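Local atomic coordinates of tRNA (adenine(58)-N(1))-methyltransferase TrmI (Thermus thermophilus, PDB entry 2PWY), a protein that catalyses the S-adenosyl-L-methionine-dependent methylation of adenosine 58 of tRNA at N1 and is required for growth at extreme temperatures. Residues Glu68-Met73 against Thr111-Arg116. Sequence-based numbering, arbitrary orientation.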
ATOM      1  N   GLU A  68     -17.306  11.990  -9.301  1.00  9.63           N
ATOM      2  CA  GLU A  68     -16.877  13.067 -10.215  1.00  9.79           C
ATOM      3  C   GLU A  68     -17.327  14.435  -9.722  1.00 10.12           C
ATOM      4  O   GLU A  68     -16.571  15.405  -9.780  1.00  9.87           O
ATOM      5  CB  GLU A  68     -17.388  12.821 -11.630  1.00  9.62           C
ATOM      6  CG  GLU A  68     -16.644  11.679 -12.320  1.00  9.91           C
ATOM      7  CD  GLU A  68     -17.277  11.227 -13.630  1.00 11.41           C
ATOM      8  OE1 GLU A  68     -18.515  11.332 -13.787  1.00  9.31           O
ATOM      9  OE2 GLU A  68     -16.521  10.730 -14.490  1.00 10.42           O
ATOM     10  N   TYR A  69     -18.557  14.496  -9.230  1.00 10.27           N
ATOM     11  CA  TYR A  69     -19.111  15.725  -8.696  1.00 11.40           C
ATOM     12  C   TYR A  69     -18.306  16.257  -7.500  1.00 11.70           C
ATOM     13  O   TYR A  69     -17.932  17.434  -7.490  1.00 12.19           O
ATOM     14  CB  TYR A  69     -20.574  15.510  -8.313  1.00 11.02           C
ATOM     15  CG  TYR A  69     -21.278  16.773  -7.920  1.00 11.35           C
ATOM     16  CD1 TYR A  69     -21.474  17.803  -8.846  1.00 10.86           C
ATOM     17  CD2 TYR A  69     -21.746  16.949  -6.631  1.00 10.64           C
ATOM     18  CE1 TYR A  69     -22.142  18.991  -8.481  1.00 11.95           C
ATOM     19  CE2 TYR A  69     -22.406  18.126  -6.251  1.00 11.49           C
ATOM     20  CZ  TYR A  69     -22.600  19.139  -7.180  1.00 11.92           C
ATOM     21  OH  TYR A  69     -23.253  20.292  -6.793  1.00 11.65           O
ATOM     22  N   LEU A  70     -18.058  15.415  -6.492  1.00 11.86           N
ATOM     23  CA  LEU A  70     -17.247  15.850  -5.347  1.00 12.43           C
ATOM     24  C   LEU A  70     -15.891  16.400  -5.754  1.00 13.05           C
ATOM     25  O   LEU A  70     -15.410  17.368  -5.169  1.00 13.38           O
ATOM     26  CB  LEU A  70     -17.036  14.730  -4.320  1.00 12.73           C
ATOM     27  CG  LEU A  70     -17.933  14.782  -3.101  1.00 13.38           C
ATOM     28  CD1 LEU A  70     -19.354  14.407  -3.518  1.00 15.01           C
ATOM     29  CD2 LEU A  70     -17.415  13.865  -1.997  1.00 10.69           C
ATOM     30  N   LEU A  71     -15.277  15.772  -6.753  1.00 13.47           N
ATOM     31  CA  LEU A  71     -13.924  16.124  -7.156  1.00 14.03           C
ATOM     32  C   LEU A  71     -13.861  17.434  -7.941  1.00 14.01           C
ATOM     33  O   LEU A  71     -12.809  18.070  -7.979  1.00 14.91           O
ATOM     34  CB  LEU A  71     -13.295  14.993  -7.957  1.00 13.84           C
ATOM     35  CG  LEU A  71     -13.072  13.664  -7.224  1.00 15.11           C
ATOM     36  CD1 LEU A  71     -12.602  12.643  -8.244  1.00 16.28           C
ATOM     37  CD2 LEU A  71     -12.072  13.824  -6.073  1.00 15.88           C
ATOM     38  N   HIS A  72     -14.982  17.841  -8.539  1.00 13.93           N
ATOM     39  CA  HIS A  72     -15.015  19.019  -9.425  1.00 13.92           C
ATOM     40  C   HIS A  72     -15.908  20.174  -8.947  1.00 13.52           C
ATOM     41  O   HIS A  72     -15.762  21.310  -9.419  1.00 13.23           O
ATOM     42  CB  HIS A  72     -15.368  18.599 -10.869  1.00 14.21           C
ATOM     43  CG  HIS A  72     -14.415  17.599 -11.448  1.00 15.44           C
ATOM     44  ND1 HIS A  72     -13.225  17.963 -12.045  1.00 18.44           N
ATOM     45  CD2 HIS A  72     -14.454  16.245 -11.487  1.00 15.55           C
ATOM     46  CE1 HIS A  72     -12.573  16.878 -12.424  1.00 17.10           C
ATOM     47  NE2 HIS A  72     -13.300  15.822 -12.105  1.00 18.12           N
ATOM     48  N   MET A  73     -16.810  19.910  -8.000  1.00 12.90           N
ATOM     49  CA  MET A  73     -17.694  20.959  -7.485  1.00 13.11           C
ATOM     50  C   MET A  73     -16.923  22.080  -6.774  1.00 13.91           C
ATOM     51  O   MET A  73     -15.835  21.856  -6.226  1.00 13.81           O
ATOM     52  CB  MET A  73     -18.758  20.378  -6.538  1.00 12.94           C
ATOM     53  CG  MET A  73     -18.209  19.862  -5.207  1.00 11.66           C
ATOM     54  SD  MET A  73     -19.484  19.059  -4.233  1.00 12.59           S
ATOM     55  CE  MET A  73     -18.631  18.901  -2.671  1.00 10.44           C
ATOM     56  N   THR A 111     -22.014  14.875   2.982  1.00  7.70           N
ATOM     57  CA  THR A 111     -23.469  15.021   3.093  1.00  7.97           C
ATOM     58  C   THR A 111     -24.196  14.262   1.982  1.00  7.80           C
ATOM     59  O   THR A 111     -25.171  13.555   2.241  1.00  7.10           O
ATOM     60  CB  THR A 111     -23.914  16.498   3.074  1.00  8.43           C
ATOM     61  OG1 THR A 111     -23.125  17.242   4.016  1.00 10.12           O
ATOM     62  CG2 THR A 111     -25.404  16.593   3.438  1.00  6.93           C
ATOM     63  N   LEU A 112     -23.706  14.401   0.749  1.00  7.43           N
ATOM     64  CA  LEU A 112     -24.321  13.718  -0.383  1.00  7.55           C
ATOM     65  C   LEU A 112     -24.251  12.195  -0.268  1.00  7.63           C
ATOM     66  O   LEU A 112     -25.242  11.504  -0.540  1.00  7.49           O
ATOM     67  CB  LEU A 112     -23.702  14.222  -1.690  1.00  7.44           C
ATOM     68  CG  LEU A 112     -24.187  15.620  -2.114  1.00  8.66           C
ATOM     69  CD1 LEU A 112     -23.245  16.197  -3.160  1.00  7.38           C
ATOM     70  CD2 LEU A 112     -25.657  15.589  -2.637  1.00  8.76           C
ATOM     71  N   PHE A 113     -23.100  11.678   0.165  1.00  7.31           N
ATOM     72  CA  PHE A 113     -22.936  10.235   0.377  1.00  7.47           C
ATOM     73  C   PHE A 113     -23.906   9.739   1.456  1.00  7.47           C
ATOM     74  O   PHE A 113     -24.604   8.724   1.284  1.00  8.08           O
ATOM     75  CB  PHE A 113     -21.488   9.902   0.756  1.00  7.25           C
ATOM     76  CG  PHE A 113     -20.597   9.701  -0.439  1.00  7.52           C
ATOM     77  CD1 PHE A 113     -20.057  10.794  -1.111  1.00  7.81           C
ATOM     78  CD2 PHE A 113     -20.330   8.410  -0.906  1.00  9.87           C
ATOM     79  CE1 PHE A 113     -19.236  10.608  -2.254  1.00  8.13           C
ATOM     80  CE2 PHE A 113     -19.516   8.214  -2.034  1.00 10.50           C
ATOM     81  CZ  PHE A 113     -18.975   9.307  -2.705  1.00  8.48           C
ATOM     82  N   LEU A 114     -23.970  10.478   2.559  1.00  7.70           N
ATOM     83  CA  LEU A 114     -24.884  10.146   3.665  1.00  7.91           C
ATOM     84  C   LEU A 114     -26.359  10.161   3.223  1.00  8.41           C
ATOM     85  O   LEU A 114     -27.153   9.273   3.582  1.00  7.94           O
ATOM     86  CB  LEU A 114     -24.664  11.115   4.844  1.00  8.01           C
ATOM     87  CG  LEU A 114     -23.276  11.125   5.519  1.00  6.92           C
ATOM     88  CD1 LEU A 114     -23.250  12.224   6.592  1.00 10.34           C
ATOM     89  CD2 LEU A 114     -22.893   9.765   6.094  1.00  9.93           C
ATOM     90  N   ALA A 115     -26.711  11.163   2.422  1.00  8.51           N
ATOM     91  CA  ALA A 115     -28.087  11.352   1.952  1.00  9.63           C
ATOM     92  C   ALA A 115     -28.546  10.225   1.018  1.00  9.45           C
ATOM     93  O   ALA A 115     -29.674   9.771   1.115  1.00  9.58           O
ATOM     94  CB  ALA A 115     -28.231  12.726   1.281  1.00  9.44           C
ATOM     95  N   ARG A 116     -27.665   9.763   0.129  1.00  9.32           N
ATOM     96  CA  ARG A 116     -27.958   8.571  -0.684  1.00 10.27           C
ATOM     97  C   ARG A 116     -28.196   7.354   0.170  1.00 10.66           C
ATOM     98  O   ARG A 116     -29.113   6.569  -0.111  1.00 10.59           O
ATOM     99  CB  ARG A 116     -26.805   8.241  -1.615  1.00 10.45           C
ATOM    100  CG  ARG A 116     -26.740   9.087  -2.861  1.00 11.65           C
ATOM    101  CD  ARG A 116     -25.694   8.502  -3.779  1.00 12.19           C
ATOM    102  NE  ARG A 116     -25.759   9.136  -5.081  1.00 13.13           N
ATOM    103  CZ  ARG A 116     -24.993   8.812  -6.116  1.00 12.36           C
ATOM    104  NH1 ARG A 116     -24.081   7.853  -6.005  1.00 12.92           N
ATOM    105  NH2 ARG A 116     -25.151   9.467  -7.264  1.00 12.52           N
TER
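Tyr69 meets Leu112 with the edge of its ring. Its CB points toward helix 109-118, and chi1 of -172° sets CG opposite the backbone N, which helps carry the ring edge to Leu112. There CD2 and CE2 of Tyr69 both touch CD1 of Leu112, at 3.9 and 3.7 Å, with the methyl near the ring plane. Met73 CB lies over the centre of one face of the Tyr69 ring, 4.0 Å above its plane, while the Tyr69 OH is hydrogen-bonded to the backbone oxygen of Asn140 on helix 131-144. More loosely, Leu112 CD1 sits 4.3 Å from CD1 of Leu70. Beside this pair, Leu70 CD2 approaches Phe113 CE1 obliquely at 3.7 Å. No hydrogen bond crosses between the segments; the short axes run nearly antiparallel (160°) and approach no closer than 11.8 Å, so the joint consists of side-chain ends, all four residues being buried. Phe113 also packs against Ala85 and Val89 of helix 82-91 and against Thr90 of a neighbouring subunit. The Leu70 side chain is about 4 Å from that of Gly109, a residue of the S-adenosyl-L-methionine site, and about 5 Å from the bound S-adenosyl-L-homocysteine, which places this apolar joint beside the cofactor pocket, where helix 109-118 follows the glycine-rich loop of a class I, Rossmann-like methyltransferase fold.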